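Protein FkbI (Streptomyces hygroscopicus, PDB 1R2J) binds FAD and is probably an acyl-ACP dehydrogenase that helps to make the methoxymalonyl extender unit of the polyketide FK520. Local coordinates at residues A[137-142]-A[191-196]; A[151-156]-A[163-168]; A[280-285]-A[301-306]. All coordinates share one frame; numbering follows the deposited sequence.

Contact 1 (A[137-142]-A[191-196]). With FAD (flavin-adenine dinucleotide), chain B.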
loop_
_atom_site.group_PDB
_atom_site.type_symbol
_atom_site.label_atom_id
_atom_site.label_comp_id
_atom_site.label_asym_id
_atom_site.label_seq_id
_atom_site.Cartn_x
_atom_site.Cartn_y
_atom_site.Cartn_z
ATOM N N ASP A 137 -8.900 -22.705 -4.007
ATOM C CA ASP A 137 -8.717 -23.303 -2.698
ATOM C C ASP A 137 -7.340 -22.942 -2.161
ATOM O O ASP A 137 -6.322 -23.218 -2.798
ATOM C CB ASP A 137 -8.846 -24.823 -2.800
ATOM C CG ASP A 137 -9.027 -25.474 -1.455
ATOM O OD1 ASP A 137 -10.116 -25.313 -0.867
ATOM O OD2 ASP A 137 -8.086 -26.137 -0.979
ATOM N N GLY A 138 -7.310 -22.326 -0.985
ATOM C CA GLY A 138 -6.038 -21.943 -0.406
ATOM C C GLY A 138 -6.157 -21.096 0.843
ATOM O O GLY A 138 -7.179 -21.111 1.532
ATOM N N HIS A 139 -5.100 -20.346 1.126
ATOM C CA HIS A 139 -5.042 -19.493 2.301
ATOM C C HIS A 139 -4.055 -18.356 2.050
ATOM O O HIS A 139 -2.969 -18.578 1.518
ATOM C CB HIS A 139 -4.575 -20.317 3.507
ATOM C CG HIS A 139 -4.571 -19.563 4.803
ATOM N ND1 HIS A 139 -3.892 -18.374 4.969
ATOM C CD2 HIS A 139 -5.143 -19.838 6.000
ATOM C CE1 HIS A 139 -4.045 -17.950 6.211
ATOM N NE2 HIS A 139 -4.800 -18.821 6.858
ATOM N N LYS A 140 -4.443 -17.141 2.417
ATOM C CA LYS A 140 -3.573 -15.979 2.261
ATOM C C LYS A 140 -3.427 -15.361 3.644
ATOM O O LYS A 140 -4.305 -15.524 4.496
ATOM C CB LYS A 140 -4.178 -14.954 1.295
ATOM C CG LYS A 140 -4.311 -15.431 -0.149
ATOM C CD LYS A 140 -2.970 -15.861 -0.729
ATOM C CE LYS A 140 -3.113 -16.362 -2.161
ATOM N NZ LYS A 140 -1.825 -16.862 -2.739
ATOM N N VAL A 141 -2.323 -14.657 3.870
ATOM C CA VAL A 141 -2.083 -14.036 5.162
ATOM C C VAL A 141 -1.863 -12.538 5.047
ATOM O O VAL A 141 -1.473 -12.034 3.991
ATOM C CB VAL A 141 -0.845 -14.644 5.850
ATOM C CG1 VAL A 141 -1.087 -16.113 6.160
ATOM C CG2 VAL A 141 0.385 -14.464 4.957
ATOM N N TRP A 142 -2.135 -11.831 6.140
ATOM C CA TRP A 142 -1.935 -10.388 6.201
ATOM C C TRP A 142 -2.496 -9.541 5.070
ATOM O O TRP A 142 -1.953 -8.478 4.782
ATOM C CB TRP A 142 -0.443 -10.088 6.313
ATOM C CG TRP A 142 0.069 -10.189 7.684
ATOM C CD1 TRP A 142 0.584 -11.294 8.294
ATOM C CD2 TRP A 142 0.108 -9.138 8.648
ATOM N NE1 TRP A 142 0.948 -10.993 9.584
ATOM C CE2 TRP A 142 0.666 -9.674 9.827
ATOM C CE3 TRP A 142 -0.275 -7.791 8.631
ATOM C CZ2 TRP A 142 0.854 -8.909 10.983
ATOM C CZ3 TRP A 142 -0.088 -7.030 9.778
ATOM C CH2 TRP A 142 0.473 -7.594 10.939
ATOM N N HIS A 191 -6.149 -5.549 8.173
ATOM C CA HIS A 191 -5.400 -6.726 7.731
ATOM C C HIS A 191 -6.174 -7.971 8.139
ATOM O O HIS A 191 -6.773 -8.011 9.206
ATOM C CB HIS A 191 -4.027 -6.773 8.408
ATOM C CG HIS A 191 -3.291 -5.472 8.369
ATOM N ND1 HIS A 191 -2.732 -4.968 7.216
ATOM C CD2 HIS A 191 -3.066 -4.548 9.331
ATOM C CE1 HIS A 191 -2.198 -3.786 7.467
ATOM N NE2 HIS A 191 -2.387 -3.509 8.744
ATOM N N ALA A 192 -6.159 -8.994 7.298
ATOM C CA ALA A 192 -6.861 -10.220 7.635
ATOM C C ALA A 192 -6.380 -11.378 6.780
ATOM O O ALA A 192 -5.996 -11.189 5.628
ATOM C CB ALA A 192 -8.359 -10.019 7.454
ATOM N N ASP A 193 -6.379 -12.576 7.359
ATOM C CA ASP A 193 -5.972 -13.760 6.620
ATOM C C ASP A 193 -7.207 -14.221 5.857
ATOM O O ASP A 193 -8.337 -13.974 6.286
ATOM C CB ASP A 193 -5.512 -14.876 7.564
ATOM C CG ASP A 193 -4.313 -14.477 8.415
ATOM O OD1 ASP A 193 -3.502 -13.637 7.965
ATOM O OD2 ASP A 193 -4.175 -15.018 9.532
ATOM N N LEU A 194 -6.991 -14.890 4.732
ATOM C CA LEU A 194 -8.095 -15.379 3.922
ATOM C C LEU A 194 -8.125 -16.905 3.910
ATOM O O LEU A 194 -7.143 -17.557 3.553
ATOM C CB LEU A 194 -7.961 -14.866 2.484
ATOM C CG LEU A 194 -7.789 -13.359 2.290
ATOM C CD1 LEU A 194 -7.699 -13.040 0.801
ATOM C CD2 LEU A 194 -8.953 -12.622 2.935
ATOM N N HIS A 195 -9.253 -17.473 4.311
ATOM C CA HIS A 195 -9.412 -18.920 4.310
ATOM C C HIS A 195 -10.336 -19.255 3.148
ATOM O O HIS A 195 -11.513 -18.894 3.155
ATOM C CB HIS A 195 -10.019 -19.377 5.632
ATOM C CG HIS A 195 -9.245 -18.927 6.831
ATOM N ND1 HIS A 195 -8.013 -19.449 7.159
ATOM C CD2 HIS A 195 -9.518 -17.988 7.768
ATOM C CE1 HIS A 195 -7.560 -18.851 8.246
ATOM N NE2 HIS A 195 -8.454 -17.960 8.636
ATOM N N LEU A 196 -9.788 -19.923 2.140
ATOM C CA LEU A 196 -10.561 -20.289 0.962
ATOM C C LEU A 196 -10.776 -21.800 0.879
ATOM O O LEU A 196 -9.890 -22.543 0.454
ATOM C CB LEU A 196 -9.845 -19.800 -0.299
ATOM C CG LEU A 196 -9.537 -18.301 -0.378
ATOM C CD1 LEU A 196 -8.698 -18.029 -1.615
ATOM C CD2 LEU A 196 -10.827 -17.498 -0.413
HETATM P PA FAD B . 10.196 -13.870 5.240
HETATM O O1A FAD B . 9.715 -13.491 3.917
HETATM O O2A FAD B . 9.817 -14.959 6.209
HETATM O O5B FAD B . 10.837 -12.774 6.092
HETATM C C5B FAD B . 12.180 -12.937 5.866
HETATM C C4B FAD B . 13.144 -11.994 6.501
HETATM O O4B FAD B . 14.263 -12.660 5.817
HETATM C C3B FAD B . 12.989 -10.658 5.846
HETATM O O3B FAD B . 13.627 -9.704 6.630
HETATM C C2B FAD B . 13.611 -10.806 4.540
HETATM O O2B FAD B . 14.116 -9.642 3.835
HETATM C C1B FAD B . 14.738 -11.857 4.765
HETATM N N9A FAD B . 14.929 -12.668 3.609
HETATM C C8A FAD B . 14.109 -13.663 3.011
HETATM N N7A FAD B . 14.594 -14.209 1.935
HETATM C C5A FAD B . 15.812 -13.583 1.753
HETATM C C6A FAD B . 16.820 -13.713 0.793
HETATM N N6A FAD B . 16.744 -14.582 -0.224
HETATM N N1A FAD B . 17.938 -12.908 0.910
HETATM C C2A FAD B . 18.050 -12.020 1.926
HETATM N N3A FAD B . 17.102 -11.817 2.934
HETATM C C4A FAD B . 16.002 -12.693 2.717
HETATM N N1 FAD B . 0.849 -9.578 1.640
HETATM C C2 FAD B . -0.094 -9.633 0.611
HETATM O O2 FAD B . -0.109 -10.557 -0.223
HETATM N N3 FAD B . -1.050 -8.631 0.516
HETATM C C4 FAD B . -1.165 -7.530 1.403
HETATM O O4 FAD B . -2.081 -6.671 1.225
HETATM C C4X FAD B . -0.239 -7.509 2.422
HETATM N N5 FAD B . -0.358 -6.395 3.360
HETATM C C5X FAD B . 0.549 -6.347 4.439
HETATM C C6 FAD B . 0.494 -5.316 5.415
HETATM C C7 FAD B . 1.357 -5.239 6.549
HETATM C C7M FAD B . 1.219 -4.094 7.550
HETATM C C8 FAD B . 2.327 -6.268 6.715
HETATM C C8M FAD B . 3.289 -6.336 7.888
HETATM C C9 FAD B . 2.435 -7.274 5.790
HETATM C C9A FAD B . 1.583 -7.339 4.627
HETATM N N10 FAD B . 1.655 -8.420 3.601
HETATM C C10 FAD B . 0.760 -8.526 2.530
HETATM C "C1'" FAD B . 2.758 -9.224 3.908
HETATM C "C2'" FAD B . 4.118 -8.694 3.175
HETATM O "O2'" FAD B . 3.928 -9.306 1.867
HETATM C "C3'" FAD B . 5.163 -9.403 3.833
HETATM O "O3'" FAD B . 5.932 -8.461 4.620
HETATM C "C4'" FAD B . 6.323 -10.267 3.278
HETATM O "O4'" FAD B . 6.082 -11.240 2.297
HETATM C "C5'" FAD B . 6.622 -10.865 4.570
HETATM O "O5'" FAD B . 7.023 -12.201 4.515
HETATM P P FAD B . 7.184 -12.923 5.960
HETATM O O1P FAD B . 6.828 -13.733 4.896
HETATM O O2P FAD B . 7.332 -14.258 6.739
HETATM O O3P FAD B . 8.713 -13.418 5.710
#

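Contact 2 (A[151-156]-A[163-168])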
loop_
_atom_site.group_PDB
_atom_site.type_symbol
_atom_site.label_atom_id
_atom_site.label_comp_id
_atom_site.label_asym_id
_atom_site.label_seq_id
_atom_site.Cartn_x
_atom_site.Cartn_y
_atom_site.Cartn_z
ATOM N N HIS A 151 -14.454 -7.229 -2.845
ATOM C CA HIS A 151 -13.747 -8.087 -3.786
ATOM C C HIS A 151 -12.372 -8.495 -3.278
ATOM O O HIS A 151 -11.628 -7.677 -2.732
ATOM C CB HIS A 151 -13.571 -7.374 -5.129
ATOM C CG HIS A 151 -14.859 -6.994 -5.788
ATOM N ND1 HIS A 151 -15.824 -7.919 -6.127
ATOM C CD2 HIS A 151 -15.340 -5.788 -6.174
ATOM C CE1 HIS A 151 -16.844 -7.300 -6.693
ATOM N NE2 HIS A 151 -16.576 -6.006 -6.733
ATOM N N LEU A 152 -12.035 -9.765 -3.466
ATOM C CA LEU A 152 -10.735 -10.265 -3.052
ATOM C C LEU A 152 -9.998 -10.734 -4.294
ATOM O O LEU A 152 -10.405 -11.699 -4.942
ATOM C CB LEU A 152 -10.884 -11.416 -2.054
ATOM C CG LEU A 152 -11.308 -11.079 -0.616
ATOM C CD1 LEU A 152 -10.326 -10.084 -0.008
ATOM C CD2 LEU A 152 -12.699 -10.499 -0.599
ATOM N N VAL A 153 -8.929 -10.025 -4.639
ATOM C CA VAL A 153 -8.128 -10.367 -5.807
ATOM C C VAL A 153 -7.089 -11.370 -5.334
ATOM O O VAL A 153 -6.090 -11.006 -4.707
ATOM C CB VAL A 153 -7.451 -9.119 -6.382
ATOM C CG1 VAL A 153 -6.713 -9.464 -7.668
ATOM C CG2 VAL A 153 -8.501 -8.057 -6.643
ATOM N N VAL A 154 -7.339 -12.639 -5.642
ATOM C CA VAL A 154 -6.480 -13.734 -5.206
ATOM C C VAL A 154 -5.556 -14.344 -6.256
ATOM O O VAL A 154 -5.979 -14.663 -7.371
ATOM C CB VAL A 154 -7.350 -14.863 -4.599
ATOM C CG1 VAL A 154 -6.487 -16.008 -4.101
ATOM C CG2 VAL A 154 -8.181 -14.303 -3.472
ATOM N N PHE A 155 -4.294 -14.510 -5.871
ATOM C CA PHE A 155 -3.273 -15.105 -6.728
ATOM C C PHE A 155 -3.156 -16.579 -6.356
ATOM O O PHE A 155 -3.360 -16.951 -5.197
ATOM C CB PHE A 155 -1.918 -14.423 -6.506
ATOM C CG PHE A 155 -1.726 -13.164 -7.310
ATOM C CD1 PHE A 155 -1.047 -13.195 -8.519
ATOM C CD2 PHE A 155 -2.220 -11.951 -6.855
ATOM C CE1 PHE A 155 -0.859 -12.037 -9.261
ATOM C CE2 PHE A 155 -2.036 -10.786 -7.592
ATOM C CZ PHE A 155 -1.354 -10.830 -8.796
ATOM N N GLY A 156 -2.823 -17.412 -7.338
ATOM C CA GLY A 156 -2.690 -18.836 -7.091
ATOM C C GLY A 156 -2.108 -19.589 -8.274
ATOM O O GLY A 156 -1.775 -18.985 -9.296
ATOM N N GLY A 163 -0.079 -20.316 -12.115
ATOM C CA GLY A 163 -0.235 -18.881 -11.955
ATOM C C GLY A 163 -1.498 -18.314 -12.571
ATOM O O GLY A 163 -1.651 -18.277 -13.788
ATOM N N ALA A 164 -2.409 -17.865 -11.715
ATOM C CA ALA A 164 -3.670 -17.291 -12.159
ATOM C C ALA A 164 -4.151 -16.307 -11.098
ATOM O O ALA A 164 -3.727 -16.369 -9.945
ATOM C CB ALA A 164 -4.712 -18.387 -12.363
ATOM N N VAL A 165 -5.028 -15.389 -11.493
ATOM C CA VAL A 165 -5.563 -14.395 -10.569
ATOM C C VAL A 165 -7.084 -14.409 -10.637
ATOM O O VAL A 165 -7.656 -14.295 -11.719
ATOM C CB VAL A 165 -5.057 -12.985 -10.922
ATOM C CG1 VAL A 165 -5.461 -12.006 -9.838
ATOM C CG2 VAL A 165 -3.546 -13.003 -11.099
ATOM N N VAL A 166 -7.731 -14.540 -9.481
ATOM C CA VAL A 166 -9.191 -14.588 -9.419
ATOM C C VAL A 166 -9.809 -13.533 -8.503
ATOM O O VAL A 166 -9.363 -13.337 -7.370
ATOM C CB VAL A 166 -9.678 -15.979 -8.940
ATOM C CG1 VAL A 166 -11.194 -16.096 -9.102
ATOM C CG2 VAL A 166 -8.978 -17.066 -9.725
ATOM N N VAL A 167 -10.837 -12.853 -9.003
ATOM C CA VAL A 167 -11.542 -11.841 -8.219
ATOM C C VAL A 167 -12.685 -12.580 -7.532
ATOM O O VAL A 167 -13.652 -12.985 -8.179
ATOM C CB VAL A 167 -12.116 -10.724 -9.120
ATOM C CG1 VAL A 167 -12.871 -9.709 -8.275
ATOM C CG2 VAL A 167 -10.986 -10.045 -9.888
ATOM N N VAL A 168 -12.556 -12.761 -6.221
ATOM C CA VAL A 168 -13.545 -13.480 -5.427
ATOM C C VAL A 168 -14.397 -12.588 -4.527
ATOM O O VAL A 168 -13.868 -11.789 -3.753
ATOM C CB VAL A 168 -12.854 -14.529 -4.523
ATOM C CG1 VAL A 168 -13.892 -15.418 -3.864
ATOM C CG2 VAL A 168 -11.864 -15.352 -5.334
#

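Contact 3 (A[280-285]-A[301-306])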
loop_
_atom_site.group_PDB
_atom_site.type_symbol
_atom_site.label_atom_id
_atom_site.label_comp_id
_atom_site.label_asym_id
_atom_site.label_seq_id
_atom_site.Cartn_x
_atom_site.Cartn_y
_atom_site.Cartn_z
ATOM N N ARG A 280 12.185 12.892 -4.808
ATOM C CA ARG A 280 12.877 12.883 -6.088
ATOM C C ARG A 280 12.831 11.506 -6.739
ATOM O O ARG A 280 12.507 11.379 -7.916
ATOM C CB ARG A 280 14.342 13.298 -5.909
ATOM C CG ARG A 280 14.566 14.698 -5.326
ATOM C CD ARG A 280 14.013 15.790 -6.217
ATOM N NE ARG A 280 12.615 16.097 -5.925
ATOM C CZ ARG A 280 12.204 16.844 -4.905
ATOM N NH1 ARG A 280 13.078 17.377 -4.056
ATOM N NH2 ARG A 280 10.911 17.071 -4.742
ATOM N N VAL A 281 13.144 10.473 -5.962
ATOM C CA VAL A 281 13.154 9.119 -6.498
ATOM C C VAL A 281 11.750 8.665 -6.897
ATOM O O VAL A 281 11.578 7.935 -7.882
ATOM C CB VAL A 281 13.805 8.134 -5.481
ATOM C CG1 VAL A 281 12.933 7.986 -4.246
ATOM C CG2 VAL A 281 14.048 6.795 -6.143
ATOM N N CYS A 282 10.741 9.114 -6.153
ATOM C CA CYS A 282 9.354 8.750 -6.457
ATOM C C CYS A 282 8.900 9.428 -7.742
ATOM O O CYS A 282 8.188 8.831 -8.554
ATOM C CB CYS A 282 8.422 9.150 -5.313
ATOM S SG CYS A 282 8.669 8.186 -3.811
ATOM N N GLU A 283 9.326 10.677 -7.919
ATOM C CA GLU A 283 8.987 11.449 -9.105
ATOM C C GLU A 283 9.599 10.810 -10.355
ATOM O O GLU A 283 8.947 10.702 -11.398
ATOM C CB GLU A 283 9.500 12.884 -8.948
ATOM C CG GLU A 283 8.741 13.697 -7.904
ATOM C CD GLU A 283 9.525 14.902 -7.434
ATOM O OE1 GLU A 283 9.064 15.598 -6.507
ATOM O OE2 GLU A 283 10.611 15.151 -7.991
ATOM N N TYR A 284 10.855 10.391 -10.238
ATOM C CA TYR A 284 11.569 9.755 -11.340
ATOM C C TYR A 284 10.867 8.463 -11.774
ATOM O O TYR A 284 10.674 8.210 -12.972
ATOM C CB TYR A 284 13.002 9.441 -10.903
ATOM C CG TYR A 284 13.872 8.831 -11.974
ATOM C CD1 TYR A 284 14.476 9.625 -12.952
ATOM C CD2 TYR A 284 14.114 7.459 -11.999
ATOM C CE1 TYR A 284 15.309 9.060 -13.924
ATOM C CE2 TYR A 284 14.939 6.886 -12.968
ATOM C CZ TYR A 284 15.533 7.692 -13.921
ATOM O OH TYR A 284 16.360 7.125 -14.861
ATOM N N ALA A 285 10.490 7.641 -10.801
ATOM C CA ALA A 285 9.820 6.386 -11.108
ATOM C C ALA A 285 8.446 6.650 -11.720
ATOM O O ALA A 285 8.013 5.935 -12.629
ATOM C CB ALA A 285 9.679 5.541 -9.849
ATOM N N ILE A 301 11.305 -0.124 -7.891
ATOM C CA ILE A 301 11.860 -0.901 -6.779
ATOM C C ILE A 301 12.756 0.053 -5.981
ATOM O O ILE A 301 12.747 0.077 -4.746
ATOM C CB ILE A 301 12.727 -2.080 -7.290
ATOM C CG1 ILE A 301 11.838 -3.154 -7.942
ATOM C CG2 ILE A 301 13.522 -2.676 -6.137
ATOM C CD1 ILE A 301 12.617 -4.169 -8.787
ATOM N N LEU A 302 13.529 0.842 -6.717
ATOM C CA LEU A 302 14.436 1.806 -6.123
ATOM C C LEU A 302 13.686 2.820 -5.259
ATOM O O LEU A 302 14.087 3.098 -4.127
ATOM C CB LEU A 302 15.204 2.529 -7.229
ATOM C CG LEU A 302 16.115 3.672 -6.795
ATOM C CD1 LEU A 302 17.246 3.132 -5.972
ATOM C CD2 LEU A 302 16.646 4.381 -8.027
ATOM N N ALA A 303 12.585 3.355 -5.784
ATOM C CA ALA A 303 11.794 4.343 -5.054
ATOM C C ALA A 303 11.212 3.790 -3.762
ATOM O O ALA A 303 11.274 4.433 -2.711
ATOM C CB ALA A 303 10.678 4.871 -5.934
ATOM N N LYS A 304 10.632 2.602 -3.841
ATOM C CA LYS A 304 10.046 1.994 -2.667
ATOM C C LYS A 304 11.130 1.753 -1.624
ATOM O O LYS A 304 10.968 2.100 -0.457
ATOM C CB LYS A 304 9.354 0.672 -3.038
ATOM C CG LYS A 304 8.670 -0.022 -1.874
ATOM C CD LYS A 304 9.605 -0.977 -1.146
ATOM C CE LYS A 304 9.074 -1.312 0.246
ATOM N NZ LYS A 304 10.114 -1.957 1.104
ATOM N N HIS A 305 12.241 1.174 -2.065
ATOM C CA HIS A 305 13.359 0.855 -1.182
ATOM C C HIS A 305 13.904 2.067 -0.422
ATOM O O HIS A 305 13.951 2.072 0.813
ATOM C CB HIS A 305 14.482 0.192 -1.995
ATOM C CG HIS A 305 15.667 -0.212 -1.175
ATOM N ND1 HIS A 305 15.571 -1.066 -0.095
ATOM C CD2 HIS A 305 16.980 0.100 -1.294
ATOM C CE1 HIS A 305 16.775 -1.262 0.415
ATOM N NE2 HIS A 305 17.646 -0.567 -0.293
ATOM N N VAL A 306 14.303 3.095 -1.162
ATOM C CA VAL A 306 14.847 4.300 -0.557
ATOM C C VAL A 306 13.839 5.061 0.299
ATOM O O VAL A 306 14.161 5.475 1.410
ATOM C CB VAL A 306 15.403 5.258 -1.630
ATOM C CG1 VAL A 306 16.596 4.627 -2.326
ATOM C CG2 VAL A 306 14.334 5.570 -2.638
#

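Contact 1 (A[137-142]-A[191-196])
H139 and H195 point the same way from neighbouring antiparallel strands; their side chains lie side by side, with ring planes 82° apart. Atom CD2 of H139 comes within 3.1 Å of H195 ND1, a close approach, and the nearby ring nitrogens are badly angled for a hydrogen bond. Chi1 of -176° puts H139 CG anti to the backbone N; L194 O lies over one face of the ring, toward its rim, 3.5 Å from CG. Its CE1 meets D193 CB. An alanine in place of H139 would probably leave the H195 ring without this neighbour and freer to turn, and would open a gap beside D193 CB.

On the face that holds K140 and L194, K140 offers its CB, which L194 meets with both its own CB and its CD1 (CB to CB 4.0 Å). The lysine chain then bends away, and its NZ bonds to F111 O and pairs with E113.

At the other end D193 OD1 accepts the backbone N of W142 at 2.9 Å, met nearly along its C-O axis. W142 and H191 then close on each other with planes 52° apart: the indole CZ3 lies over the imidazole face, 3.8 Å from CG. The flavin completes the cluster, with FAD C8M over a face of W142 and FAD C7M 3.4 Å from H191 CE1, while H191 NE2 is fixed by C186 O. Through W142 and H191 this middle-domain strand pair gives the dimethylbenzene end of the flavin an apolar contact surface, while the W142 backbone O puts a polar atom 3.0 Å from FAD N5.

Contact 2 (A[151-156]-A[163-168])
V154 O takes the N-H of V166 at 2.7 Å, and V165 CA makes a CA-H...O contact with the same oxygen at 3.2 Å. The same two-pronged grip recurs at L152 O, where V168 N and V167 CA come in, and at G156 O, reached by A164 N and by CA of G163. These bonds zip 151-156 and 164-168 into a regular antiparallel hairpin.

Side chains pair up on both faces. V165 sets its two methyls to different work: CG1, anti to the backbone N (chi1 -172°), meets V153 CG1 at 3.6 Å, while CG2 sits over a face of the F155 ring, displaced toward its rim, in a CH-pi contact 3.8 Å from the centroid. On the reverse face V154 CG2 approaches V168 CG2 at 4.3 Å.

The hairpin is buried between unlike layers. Helix 69-88 packs on the V153 and V165 face through A81 and L88, while strand 199-202 lies against V166 and V168. Strand 107-110, which carries the FAD-binding V109, runs parallel to 151-156 along its other edge and completes a small mixed sheet.

Contact 3 (A[280-285]-A[301-306])
V281 makes most of the contacts between the two helices, on L302, A303 and V306, and is easiest to follow outward from CB. Its CB already comes near V306 CG2. One branch, CG1, sits between the backbone N and the carbonyl carbon (chi1 67°) and reaches V306 CG2 at 3.2 Å. That is tighter than carbon atoms normally come, but the same V306 methyl is modelled too close to L302 O, so the exact distance is doubtful. The other branch, CG2, is anti to the backbone N and drops onto the backbone of the opposite helix, 3.5 Å from A303 CA. There it also finds L302 CG at 3.8 Å, so this one methyl touches L302, A303 and V306.

A303 answers from the other helix. Its single methyl points at 280-285 and is met by several atoms: V281 O stands 3.7 Å from A303 CB, A285 CB is 4.1 Å from the same atom, and C282 SG lies a little farther away. The small side chain at A303 is consistent with the close approach of the segment axes, 8.5 Å, as they run antiparallel at 160°.

The charged side chains stay off the seam. R280 turns away and grips E283 of its own helix side-on, NE to OE2 at 3.0 Å and NH2 to OE1 at 2.9 Å. K304, on the far side of its helix, sends NZ to M343 O and G348 O. Behind the pair, C282 rests on A230, W231 and V234 of helix 219-248, and H305 on helix 350-361, consistent with the antiparallel helical bundle of the acyl-CoA dehydrogenase C-terminal domain. With no hydrogen bond or ion pair crossing it, the contact between these segments rests on apolar packing of V281, A285, L302, A303 and V306, with C282 SG at its margin.

How the contacts relate
Contacts 1 and 2 are neighbours in the middle domain, their centres 11 Å apart, and the hairpin of contact 2 falls in sequence between the two strands of contact 1. They touch directly: K140 NZ bonds to F155 O at 2.9 Å, and L196 CD1 meets V154 CG1 at 3.9 Å. Both lie near the flavin, but contact 1 reaches it through W142 and H191, whereas the F155 side chain of contact 2 stops about 7 Å from FAD. Contact 3 belongs to the helical C-terminal domain, away from the FAD site. Its centre is 30 Å from that of contact 1 and 28 Å from that of contact 2, with nearest atoms about 14 and 15 Å apart.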